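Local coordinates for thrombospondin related anonymous protein (Plasmodium falciparum, PDB 4F1J) that probably mediates adhesion by the malaria parasite, its magnesium-binding von Willebrand factor A domain being the part of the longer membrane protein present here, at residues Asp15-Val26 and Leu82-Thr92; Ile146-Val157 and Leu175-Val184. One frame throughout, in Å; residues are numbered along the deposited sequence.

Interaction 1: residues Asp15-Val26 and Leu82-Thr92. With MG (magnesium ion), chain C; EDO (1,2-ethanediol), chain J; SO4 (sulfate ion), chain G.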
loop_
_atom_site.group_PDB
_atom_site.type_symbol
_atom_site.label_atom_id
_atom_site.label_comp_id
_atom_site.label_asym_id
_atom_site.label_seq_id
_atom_site.Cartn_x
_atom_site.Cartn_y
_atom_site.Cartn_z
ATOM N N ASP A 15 -0.493 -6.821 -2.115
ATOM C CA ASP A 15 0.040 -8.090 -2.595
ATOM C C ASP A 15 -1.031 -9.162 -2.389
ATOM O O ASP A 15 -1.571 -9.288 -1.283
ATOM C CB ASP A 15 1.295 -8.352 -1.781
ATOM C CG ASP A 15 1.990 -9.688 -2.065
ATOM O OD1 ASP A 15 1.356 -10.690 -2.452
ATOM O OD2 ASP A 15 3.201 -9.696 -1.774
ATOM N N CYS A 16 -1.362 -9.906 -3.447
ATOM C CA CYS A 16 -2.364 -11.001 -3.344
ATOM C C CYS A 16 -1.779 -12.343 -3.830
ATOM O O CYS A 16 -2.506 -13.239 -4.267
ATOM C CB CYS A 16 -3.650 -10.642 -4.095
ATOM S SG CYS A 16 -3.467 -10.384 -5.865
ATOM N N SER A 17 -0.472 -12.466 -3.658
ATOM C CA SER A 17 0.309 -13.619 -4.136
ATOM C C SER A 17 -0.117 -14.923 -3.449
ATOM O O SER A 17 -0.611 -14.924 -2.310
ATOM C CB SER A 17 1.804 -13.407 -3.908
ATOM O OG SER A 17 2.144 -13.205 -2.550
ATOM N N GLY A 18 0.111 -16.034 -4.151
ATOM C CA GLY A 18 -0.300 -17.364 -3.634
ATOM C C GLY A 18 0.323 -17.764 -2.304
ATOM O O GLY A 18 -0.300 -18.487 -1.504
ATOM N N SER A 19 1.515 -17.253 -2.022
ATOM C CA SER A 19 2.237 -17.522 -0.776
ATOM C C SER A 19 1.446 -17.198 0.482
ATOM O O SER A 19 1.682 -17.773 1.556
ATOM C CB SER A 19 3.501 -16.685 -0.745
ATOM O OG SER A 19 3.142 -15.321 -0.775
ATOM N N ILE A 20 0.515 -16.267 0.343
ATOM C CA ILE A 20 -0.309 -15.797 1.460
ATOM C C ILE A 20 -1.093 -16.907 2.154
ATOM O O ILE A 20 -1.196 -16.918 3.377
ATOM C CB ILE A 20 -1.279 -14.695 0.993
ATOM C CG1 ILE A 20 -0.471 -13.427 0.651
ATOM C CG2 ILE A 20 -2.366 -14.402 2.076
ATOM C CD1 ILE A 20 -1.315 -12.266 0.063
ATOM N N ARG A 21 -1.618 -17.816 1.340
ATOM C CA ARG A 21 -2.564 -18.850 1.746
ATOM C C ARG A 21 -3.943 -18.248 2.003
ATOM O O ARG A 21 -4.091 -17.188 2.632
ATOM C CB ARG A 21 -2.093 -19.662 2.953
ATOM C CG ARG A 21 -0.689 -20.247 2.828
ATOM C CD ARG A 21 -0.606 -21.259 1.722
ATOM N NE ARG A 21 0.731 -21.808 1.521
ATOM C CZ ARG A 21 1.304 -22.761 2.267
ATOM N NH1 ARG A 21 0.684 -23.297 3.319
ATOM N NH2 ARG A 21 2.525 -23.186 1.951
ATOM N N ARG A 22 -4.953 -18.938 1.499
ATOM C CA ARG A 22 -6.334 -18.493 1.623
ATOM C C ARG A 22 -6.732 -18.151 3.065
ATOM O O ARG A 22 -7.391 -17.129 3.293
ATOM C CB ARG A 22 -7.285 -19.536 1.028
ATOM C CG ARG A 22 -8.724 -19.232 1.161
ATOM C CD ARG A 22 -9.171 -18.050 0.342
ATOM N NE ARG A 22 -10.606 -17.826 0.493
ATOM C CZ ARG A 22 -11.297 -16.853 -0.090
ATOM N NH1 ARG A 22 -10.702 -15.982 -0.896
ATOM N NH2 ARG A 22 -12.597 -16.754 0.134
ATOM N N HIS A 23 -6.338 -18.968 4.049
ATOM C CA HIS A 23 -6.828 -18.694 5.417
ATOM C C HIS A 23 -6.273 -17.365 5.952
ATOM O O HIS A 23 -6.969 -16.625 6.626
ATOM C CB HIS A 23 -6.537 -19.860 6.372
ATOM C CG HIS A 23 -5.086 -20.123 6.582
ATOM N ND1 HIS A 23 -4.368 -19.493 7.563
ATOM C CD2 HIS A 23 -4.235 -20.989 5.983
ATOM C CE1 HIS A 23 -3.119 -19.925 7.538
ATOM N NE2 HIS A 23 -3.013 -20.848 6.601
ATOM N N ASN A 24 -5.035 -17.041 5.586
ATOM C CA ASN A 24 -4.429 -15.761 5.941
ATOM C C ASN A 24 -5.037 -14.603 5.176
ATOM O O ASN A 24 -5.227 -13.526 5.750
ATOM C CB ASN A 24 -2.927 -15.766 5.703
ATOM C CG ASN A 24 -2.165 -16.496 6.767
ATOM O OD1 ASN A 24 -2.547 -16.501 7.942
ATOM N ND2 ASN A 24 -1.038 -17.082 6.382
ATOM N N TRP A 25 -5.372 -14.824 3.911
ATOM C CA TRP A 25 -6.063 -13.796 3.120
ATOM C C TRP A 25 -7.378 -13.394 3.781
ATOM O O TRP A 25 -7.704 -12.211 3.935
ATOM C CB TRP A 25 -6.340 -14.309 1.719
ATOM C CG TRP A 25 -7.007 -13.331 0.841
ATOM C CD1 TRP A 25 -8.294 -13.339 0.433
ATOM C CD2 TRP A 25 -6.389 -12.199 0.198
ATOM N NE1 TRP A 25 -8.539 -12.288 -0.401
ATOM C CE2 TRP A 25 -7.386 -11.564 -0.555
ATOM C CE3 TRP A 25 -5.098 -11.654 0.214
ATOM C CZ2 TRP A 25 -7.140 -10.415 -1.304
ATOM C CZ3 TRP A 25 -4.857 -10.520 -0.529
ATOM C CH2 TRP A 25 -5.868 -9.914 -1.277
ATOM N N VAL A 26 -8.141 -14.403 4.182
ATOM C CA VAL A 26 -9.468 -14.192 4.755
ATOM C C VAL A 26 -9.388 -13.665 6.187
ATOM O O VAL A 26 -10.090 -12.690 6.553
ATOM C CB VAL A 26 -10.266 -15.524 4.706
ATOM C CG1 VAL A 26 -11.559 -15.435 5.584
ATOM C CG2 VAL A 26 -10.593 -15.874 3.256
ATOM N N LEU A 82 -13.188 -8.585 -1.552
ATOM C CA LEU A 82 -12.021 -9.376 -1.964
ATOM C C LEU A 82 -12.085 -10.800 -1.422
ATOM O O LEU A 82 -11.322 -11.654 -1.846
ATOM C CB LEU A 82 -10.712 -8.706 -1.493
ATOM C CG LEU A 82 -10.384 -7.374 -2.171
ATOM C CD1 LEU A 82 -9.173 -6.728 -1.470
ATOM C CD2 LEU A 82 -10.124 -7.538 -3.646
ATOM N N LEU A 83 -12.971 -11.027 -0.459
ATOM C CA LEU A 83 -13.179 -12.355 0.117
ATOM C C LEU A 83 -13.848 -13.270 -0.885
ATOM O O LEU A 83 -13.454 -14.424 -1.026
ATOM C CB LEU A 83 -14.044 -12.255 1.377
ATOM C CG LEU A 83 -13.436 -11.478 2.549
ATOM C CD1 LEU A 83 -14.498 -11.255 3.636
ATOM C CD2 LEU A 83 -12.227 -12.173 3.127
ATOM N N SER A 84 -14.827 -12.739 -1.616
ATOM C CA SER A 84 -15.607 -13.510 -2.605
ATOM C C SER A 84 -14.922 -13.511 -3.971
ATOM O O SER A 84 -15.483 -13.039 -4.965
ATOM C CB SER A 84 -17.015 -12.919 -2.723
ATOM O OG SER A 84 -17.587 -12.732 -1.440
ATOM N N THR A 85 -13.700 -14.036 -4.000
ATOM C CA THR A 85 -12.881 -14.112 -5.199
ATOM C C THR A 85 -12.042 -15.393 -5.171
ATOM O O THR A 85 -12.064 -16.139 -4.186
ATOM C CB THR A 85 -11.849 -12.967 -5.226
ATOM O OG1 THR A 85 -10.976 -13.127 -4.107
ATOM C CG2 THR A 85 -12.517 -11.595 -5.162
ATOM N N ASN A 86 -11.261 -15.582 -6.235
ATOM C CA ASN A 86 -10.282 -16.659 -6.344
ATOM C C ASN A 86 -8.940 -16.296 -5.730
ATOM O O ASN A 86 -7.952 -16.979 -5.967
ATOM C CB ASN A 86 -10.088 -17.072 -7.814
ATOM C CG ASN A 86 -9.486 -15.970 -8.679
ATOM O OD1 ASN A 86 -9.404 -14.802 -8.274
ATOM N ND2 ASN A 86 -9.054 -16.341 -9.895
ATOM N N LEU A 87 -8.903 -15.240 -4.925
ATOM C CA LEU A 87 -7.650 -14.795 -4.327
ATOM C C LEU A 87 -7.390 -15.554 -3.042
ATOM O O LEU A 87 -8.321 -15.999 -2.389
ATOM C CB LEU A 87 -7.735 -13.308 -4.000
ATOM C CG LEU A 87 -7.905 -12.404 -5.212
ATOM C CD1 LEU A 87 -8.114 -10.944 -4.699
ATOM C CD2 LEU A 87 -6.731 -12.525 -6.186
ATOM N N PRO A 88 -6.128 -15.696 -2.657
ATOM C CA PRO A 88 -4.907 -15.236 -3.314
ATOM C C PRO A 88 -4.338 -16.244 -4.304
ATOM O O PRO A 88 -4.656 -17.431 -4.229
ATOM C CB PRO A 88 -3.949 -15.094 -2.145
ATOM C CG PRO A 88 -4.382 -16.204 -1.205
ATOM C CD PRO A 88 -5.845 -16.331 -1.354
ATOM N N TYR A 89 -3.490 -15.771 -5.202
ATOM C CA TYR A 89 -2.793 -16.628 -6.147
ATOM C C TYR A 89 -1.737 -15.824 -6.900
ATOM O O TYR A 89 -1.829 -14.591 -7.016
ATOM C CB TYR A 89 -3.780 -17.259 -7.144
ATOM C CG TYR A 89 -4.298 -16.331 -8.220
ATOM C CD1 TYR A 89 -3.550 -16.079 -9.358
ATOM C CD2 TYR A 89 -5.548 -15.735 -8.107
ATOM C CE1 TYR A 89 -4.021 -15.229 -10.365
ATOM C CE2 TYR A 89 -6.021 -14.877 -9.086
ATOM C CZ TYR A 89 -5.242 -14.637 -10.225
ATOM O OH TYR A 89 -5.728 -13.811 -11.216
ATOM N N GLY A 90 -0.736 -16.529 -7.420
ATOM C CA GLY A 90 0.207 -15.936 -8.350
ATOM C C GLY A 90 1.442 -15.358 -7.700
ATOM O O GLY A 90 1.678 -15.564 -6.515
ATOM N N ARG A 91 2.215 -14.634 -8.499
ATOM C CA ARG A 91 3.562 -14.197 -8.115
ATOM C C ARG A 91 3.545 -12.800 -7.499
ATOM O O ARG A 91 2.574 -12.470 -6.854
ATOM C CB ARG A 91 4.539 -14.357 -9.299
ATOM C CG ARG A 91 4.166 -13.663 -10.576
ATOM C CD ARG A 91 5.173 -14.007 -11.694
ATOM N NE ARG A 91 4.968 -13.205 -12.894
ATOM C CZ ARG A 91 5.383 -11.936 -13.053
ATOM N NH1 ARG A 91 6.026 -11.269 -12.092
ATOM N NH2 ARG A 91 5.158 -11.317 -14.200
ATOM N N THR A 92 4.616 -12.021 -7.635
ATOM C CA THR A 92 4.731 -10.735 -6.913
ATOM C C THR A 92 5.223 -9.629 -7.846
ATOM O O THR A 92 6.381 -9.184 -7.745
ATOM C CB THR A 92 5.668 -10.884 -5.696
ATOM O OG1 THR A 92 5.306 -12.069 -4.954
ATOM C CG2 THR A 92 5.631 -9.650 -4.791
HETATM MG MG MG C . 4.074 -13.645 -1.596
HETATM C C1 EDO J . 0.374 -9.231 2.084
HETATM O O1 EDO J . 0.719 -9.948 0.895
HETATM C C2 EDO J . -1.141 -9.080 2.186
HETATM O O2 EDO J . -1.679 -8.295 1.131
HETATM S S SO4 G . -13.049 -19.283 3.138
HETATM O O1 SO4 G . -12.751 -18.969 4.527
HETATM O O2 SO4 G . -13.916 -20.461 3.033
HETATM O O3 SO4 G . -13.756 -18.130 2.580
HETATM O O4 SO4 G . -11.832 -19.601 2.423
HETATM O O HOH W 1 4.714 -11.752 -2.359
HETATM O O HOH W 2 3.306 -16.661 -4.405
HETATM O O HOH W 3 4.770 -14.704 -3.117
HETATM O O HOH W 4 5.762 -14.251 -0.643
#
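Pro-88, which follows a cis peptide bond, wedges its ring between the metal-binding loop and the first turn of helix 22-38. Its CB lies 3.2 Å from Cys-16 O, while CD packs 3.7 Å from Trp-25 CB. The Trp-25 indole, with CG anti to the backbone N (chi1 -179°), reaches toward the 82-92 loop, where Leu-87 CB covers one face near the rim. Its NE1 points straight at Leu-82 O (3.2 Å, 178° at the hydrogen), and that oxygen lies in the ring plane. The donor itself stands above the carbonyl plane, and Thr-85 OG1 grips the same oxygen from the opposite face.

Leu-83 joins through two groups. Its side chain crosses that of Val-26 at about a right angle, CD2 lying 4.0 Å from Val-26 CG2, and its carbonyl O accepts from Arg-22 NH2 at 2.7 Å. A bend at chi2 (68°) brings the guanidinium there, where NH1 also donates to Leu-87 O (2.8 Å). NE and NH2 bind a sulfate, probably from the crystallisation liquor, and Val-26 CG2 lies over one face of the guanidinium, toward its rim.

Beyond Pro-88, Gly-18 N donates to Gly-90 O at 2.9 Å, and Tyr-89 N to Cys-16 O. Here the Asp-x-Ser-x-Ser loop forms the metal-ion-dependent adhesion site: Ser-17 OG and Ser-19 OG bind magnesium together with Asp-123. Thr-92 OG1, 3.9 Å from the ion, is hydrogen-bonded to a coordinated water, which donates to Asp-15 OD2. Direct binding by Asp-123 with the threonine one water away is consistent with the closed state of related integrin inserted domains.

Interaction 2: residues Ile146-Val157 and Leu175-Val184. With SO4 (sulfate ion), chain E; EDO (1,2-ethanediol), chain L.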
loop_
_atom_site.group_PDB
_atom_site.type_symbol
_atom_site.label_atom_id
_atom_site.label_comp_id
_atom_site.label_asym_id
_atom_site.label_seq_id
_atom_site.Cartn_x
_atom_site.Cartn_y
_atom_site.Cartn_z
ATOM N N ILE A 146 6.984 6.475 -0.412
ATOM C CA ILE A 146 6.614 5.057 -0.442
ATOM C C ILE A 146 6.787 4.461 0.941
ATOM O O ILE A 146 7.821 4.646 1.570
ATOM C CB ILE A 146 7.477 4.274 -1.460
ATOM C CG1 ILE A 146 7.359 4.901 -2.882
ATOM C CG2 ILE A 146 7.080 2.761 -1.443
ATOM C CD1 ILE A 146 8.304 4.261 -3.946
ATOM N N ALA A 147 5.753 3.767 1.423
ATOM C CA ALA A 147 5.790 3.053 2.699
ATOM C C ALA A 147 5.530 1.581 2.449
ATOM O O ALA A 147 4.801 1.242 1.532
ATOM C CB ALA A 147 4.754 3.632 3.678
ATOM N N VAL A 148 6.114 0.719 3.275
ATOM C CA VAL A 148 5.936 -0.718 3.145
ATOM C C VAL A 148 5.622 -1.368 4.492
ATOM O O VAL A 148 6.310 -1.155 5.498
ATOM C CB VAL A 148 7.182 -1.419 2.551
ATOM C CG1 VAL A 148 6.998 -2.942 2.558
ATOM C CG2 VAL A 148 7.473 -0.930 1.108
ATOM N N PHE A 149 4.601 -2.207 4.483
ATOM C CA PHE A 149 4.218 -3.022 5.642
ATOM C C PHE A 149 4.458 -4.472 5.229
ATOM O O PHE A 149 3.719 -5.021 4.407
ATOM C CB PHE A 149 2.746 -2.769 5.982
ATOM C CG PHE A 149 2.262 -3.440 7.257
ATOM C CD1 PHE A 149 1.765 -4.738 7.222
ATOM C CD2 PHE A 149 2.264 -2.756 8.470
ATOM C CE1 PHE A 149 1.282 -5.355 8.366
ATOM C CE2 PHE A 149 1.792 -3.379 9.631
ATOM C CZ PHE A 149 1.295 -4.658 9.578
ATOM N N GLY A 150 5.494 -5.080 5.799
ATOM C CA GLY A 150 5.890 -6.445 5.465
ATOM C C GLY A 150 5.275 -7.453 6.401
ATOM O O GLY A 150 5.141 -7.202 7.596
ATOM N N ILE A 151 4.925 -8.611 5.861
ATOM C CA ILE A 151 4.194 -9.622 6.618
ATOM C C ILE A 151 4.847 -10.988 6.477
ATOM O O ILE A 151 5.076 -11.455 5.379
ATOM C CB ILE A 151 2.752 -9.772 6.138
ATOM C CG1 ILE A 151 2.073 -8.411 6.055
ATOM C CG2 ILE A 151 1.990 -10.695 7.083
ATOM C CD1 ILE A 151 0.758 -8.419 5.345
ATOM N N GLY A 152 5.095 -11.630 7.607
ATOM C CA GLY A 152 5.507 -13.018 7.608
ATOM C C GLY A 152 6.978 -13.177 7.325
ATOM O O GLY A 152 7.764 -12.203 7.332
ATOM N N GLN A 153 7.349 -14.422 7.025
ATOM C CA GLN A 153 8.748 -14.802 6.903
ATOM C C GLN A 153 9.352 -14.725 5.503
ATOM O O GLN A 153 10.556 -14.927 5.346
ATOM C CB GLN A 153 8.933 -16.214 7.470
ATOM C CG GLN A 153 8.748 -16.295 8.969
ATOM C CD GLN A 153 9.837 -15.557 9.725
ATOM N N GLY A 154 8.544 -14.411 4.494
ATOM C CA GLY A 154 9.002 -14.388 3.118
ATOM C C GLY A 154 9.534 -13.055 2.614
ATOM O O GLY A 154 9.999 -12.980 1.478
ATOM N N ILE A 155 9.474 -12.019 3.452
ATOM C CA ILE A 155 9.929 -10.690 3.090
ATOM C C ILE A 155 11.445 -10.592 3.206
ATOM O O ILE A 155 12.104 -11.418 3.877
ATOM C CB ILE A 155 9.291 -9.579 3.969
ATOM C CG1 ILE A 155 9.553 -9.822 5.464
ATOM C CG2 ILE A 155 7.779 -9.483 3.727
ATOM C CD1 ILE A 155 9.161 -8.631 6.367
ATOM N N ASN A 156 11.992 -9.567 2.562
ATOM C CA ASN A 156 13.352 -9.164 2.787
ATOM C C ASN A 156 13.385 -7.747 3.364
ATOM O O ASN A 156 13.021 -6.784 2.711
ATOM C CB ASN A 156 14.191 -9.240 1.515
ATOM C CG ASN A 156 15.649 -9.006 1.797
ATOM O OD1 ASN A 156 16.146 -7.885 1.696
ATOM N ND2 ASN A 156 16.315 -10.042 2.287
ATOM N N VAL A 157 13.810 -7.643 4.607
ATOM C CA VAL A 157 13.800 -6.364 5.311
ATOM C C VAL A 157 14.692 -5.308 4.644
ATOM O O VAL A 157 14.285 -4.151 4.489
ATOM C CB VAL A 157 14.179 -6.563 6.786
ATOM C CG1 VAL A 157 14.364 -5.230 7.494
ATOM C CG2 VAL A 157 13.146 -7.430 7.469
ATOM N N LEU A 175 8.835 4.850 7.578
ATOM C CA LEU A 175 8.060 4.374 6.425
ATOM C C LEU A 175 8.065 2.853 6.258
ATOM O O LEU A 175 7.587 2.360 5.247
ATOM C CB LEU A 175 8.569 5.022 5.134
ATOM C CG LEU A 175 8.323 6.540 5.057
ATOM C CD1 LEU A 175 8.905 7.082 3.768
ATOM C CD2 LEU A 175 6.843 6.867 5.151
ATOM N N TYR A 176 8.568 2.136 7.259
ATOM C CA TYR A 176 8.602 0.693 7.217
ATOM C C TYR A 176 8.161 0.064 8.544
ATOM O O TYR A 176 8.560 0.511 9.610
ATOM C CB TYR A 176 10.002 0.194 6.833
ATOM C CG TYR A 176 10.058 -1.311 6.795
ATOM C CD1 TYR A 176 9.281 -2.025 5.892
ATOM C CD2 TYR A 176 10.845 -2.039 7.694
ATOM C CE1 TYR A 176 9.275 -3.423 5.875
ATOM C CE2 TYR A 176 10.875 -3.431 7.659
ATOM C CZ TYR A 176 10.091 -4.122 6.756
ATOM O OH TYR A 176 10.119 -5.507 6.719
ATOM N N ALA A 177 7.352 -0.980 8.466
ATOM C CA ALA A 177 7.099 -1.852 9.601
ATOM C C ALA A 177 6.875 -3.250 9.076
ATOM O O ALA A 177 6.577 -3.447 7.888
ATOM C CB ALA A 177 5.885 -1.349 10.416
ATOM N N ASP A 178 7.026 -4.230 9.957
ATOM C CA ASP A 178 6.629 -5.580 9.610
ATOM C C ASP A 178 5.957 -6.285 10.796
ATOM O O ASP A 178 5.958 -5.786 11.934
ATOM C CB ASP A 178 7.778 -6.366 8.946
ATOM C CG ASP A 178 9.038 -6.443 9.788
ATOM O OD1 ASP A 178 8.936 -6.616 11.037
ATOM O OD2 ASP A 178 10.140 -6.379 9.199
ATOM N N SER A 179 5.364 -7.441 10.498
ATOM C CA SER A 179 4.534 -8.177 11.454
ATOM C C SER A 179 4.400 -9.641 11.070
ATOM O O SER A 179 4.386 -9.986 9.890
ATOM C CB SER A 179 3.128 -7.584 11.489
ATOM O OG SER A 179 2.311 -8.236 12.465
ATOM N N ALA A 180 4.266 -10.500 12.076
ATOM C CA ALA A 180 3.826 -11.875 11.851
ATOM C C ALA A 180 2.368 -11.812 11.472
ATOM O O ALA A 180 1.683 -10.856 11.853
ATOM C CB ALA A 180 4.026 -12.721 13.115
ATOM N N TRP A 181 1.882 -12.823 10.758
ATOM C CA TRP A 181 0.530 -12.829 10.255
ATOM C C TRP A 181 -0.502 -12.561 11.362
ATOM O O TRP A 181 -1.391 -11.738 11.208
ATOM C CB TRP A 181 0.220 -14.163 9.563
ATOM C CG TRP A 181 0.591 -14.155 8.131
ATOM C CD1 TRP A 181 1.620 -14.803 7.547
ATOM C CD2 TRP A 181 -0.047 -13.390 7.099
ATOM N NE1 TRP A 181 1.651 -14.527 6.205
ATOM C CE2 TRP A 181 0.635 -13.659 5.902
ATOM C CE3 TRP A 181 -1.144 -12.516 7.073
ATOM C CZ2 TRP A 181 0.276 -13.073 4.687
ATOM C CZ3 TRP A 181 -1.508 -11.939 5.873
ATOM C CH2 TRP A 181 -0.803 -12.225 4.684
ATOM N N GLU A 182 -0.362 -13.276 12.478
ATOM C CA GLU A 182 -1.347 -13.203 13.565
ATOM C C GLU A 182 -1.447 -11.820 14.208
ATOM O O GLU A 182 -2.496 -11.497 14.779
ATOM C CB GLU A 182 -1.042 -14.243 14.642
ATOM C CG GLU A 182 0.342 -14.156 15.194
ATOM C CD GLU A 182 1.332 -15.095 14.526
ATOM O OE1 GLU A 182 1.295 -15.314 13.260
ATOM O OE2 GLU A 182 2.175 -15.615 15.303
ATOM N N ASN A 183 -0.393 -11.002 14.064
ATOM C CA ASN A 183 -0.261 -9.742 14.776
ATOM C C ASN A 183 -0.523 -8.488 13.923
ATOM O O ASN A 183 -0.426 -7.372 14.435
ATOM C CB ASN A 183 1.158 -9.658 15.364
ATOM C CG ASN A 183 1.306 -8.593 16.408
ATOM O OD1 ASN A 183 2.311 -7.867 16.427
ATOM N ND2 ASN A 183 0.342 -8.509 17.325
ATOM N N VAL A 184 -0.882 -8.668 12.649
ATOM C CA VAL A 184 -0.940 -7.517 11.722
ATOM C C VAL A 184 -1.848 -6.383 12.193
ATOM O O VAL A 184 -1.509 -5.220 12.015
ATOM C CB VAL A 184 -1.309 -7.912 10.283
ATOM C CG1 VAL A 184 -0.152 -8.725 9.674
ATOM C CG2 VAL A 184 -2.629 -8.645 10.197
HETATM S S SO4 E . 4.579 -15.503 10.581
HETATM O O1 SO4 E . 4.336 -16.238 11.828
HETATM O O2 SO4 E . 4.806 -16.467 9.497
HETATM O O3 SO4 E . 3.391 -14.744 10.280
HETATM O O4 SO4 E . 5.752 -14.632 10.783
HETATM C C1 EDO L . 11.785 8.403 8.419
HETATM O O1 EDO L . 12.444 7.514 9.324
HETATM C C2 EDO L . 11.724 7.893 6.981
HETATM O O2 EDO L . 11.149 6.586 6.853
#
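Strands 145-151 and 176-179 are the two parallel strands of a beta-alpha-beta crossover that runs through helix 157-163, and the second forms an edge of the central sheet of the Rossmann-like von Willebrand factor A fold. The axes of 146-151 and 176-179 come within 4.5 Å and are inclined by 15°. Bonds pass back and forth across the pair: Val-148 N donates to Leu-175 O (3.0 Å), Ala-177 N to Val-148 O, Gly-150 N to Ala-177 O (2.9 Å), Ser-179 N to Gly-150 O, and Gly-152 N to Ser-179 O. CA-H...O contacts fill the intervals.

Tyr-176 has the largest surface covered here. A chi1 of 180° swings its ring away from its own backbone N and lays it alongside the neighbouring strand, presenting an edge to Val-148 CB and bringing CD1 to 3.1 Å from Val-148 O. Its hydroxyl lies beside Gly-150, where the lack of a side chain leaves room for it and for Ile-155 CD1, which arrives from the opposite direction, 3.3 Å from Tyr-176 OH. The hydroxyl donates a weak bond to Asp-178 OD2 and is also hydrogen-bonded to Asn-160 ND2 of the crossover helix. Val-157, at the start of that helix, crosses both side chains, with CG1 at Tyr-176 CE2 and CG2 at Asp-178 OD2.

The face carrying Phe-149, Ile-151, Ala-177 and Ser-179 packs against helix 184-200. Val-184 CG1 sits at the edge of the Phe-149 ring, 3.9 Å from CE1, and Phe-191 packs edge-to-face against the same ring. Farther along, Ile-151 meets Trp-181 at about a right angle in a CH-pi contact: its CG2 stands over the six-membered ring, 3.4 Å from the centroid and 14° off the normal.

Overall arrangement
Interactions 1 and 2 have centres about 16 Å apart and meet at Trp-181. One face of this indole carries Ile-151 of interaction 2, while other parts of it touch the 15-26 segment: Ile-20 CG2 is 3.7 Å from Trp-181 CH2, and Asn-24 ND2 is 3.7 Å from Trp-181 CD1. Interaction 1 contributes two serines to the magnesium site; interaction 2 contributes no ligand, yet the Trp-181 side chain comes within about 4 Å of that of the metal ligand Asp-123 and about 7 Å of the ion. Strand 115-122, which leads to Asp-123, separates strands 8-15 and 145-151 in the sheet.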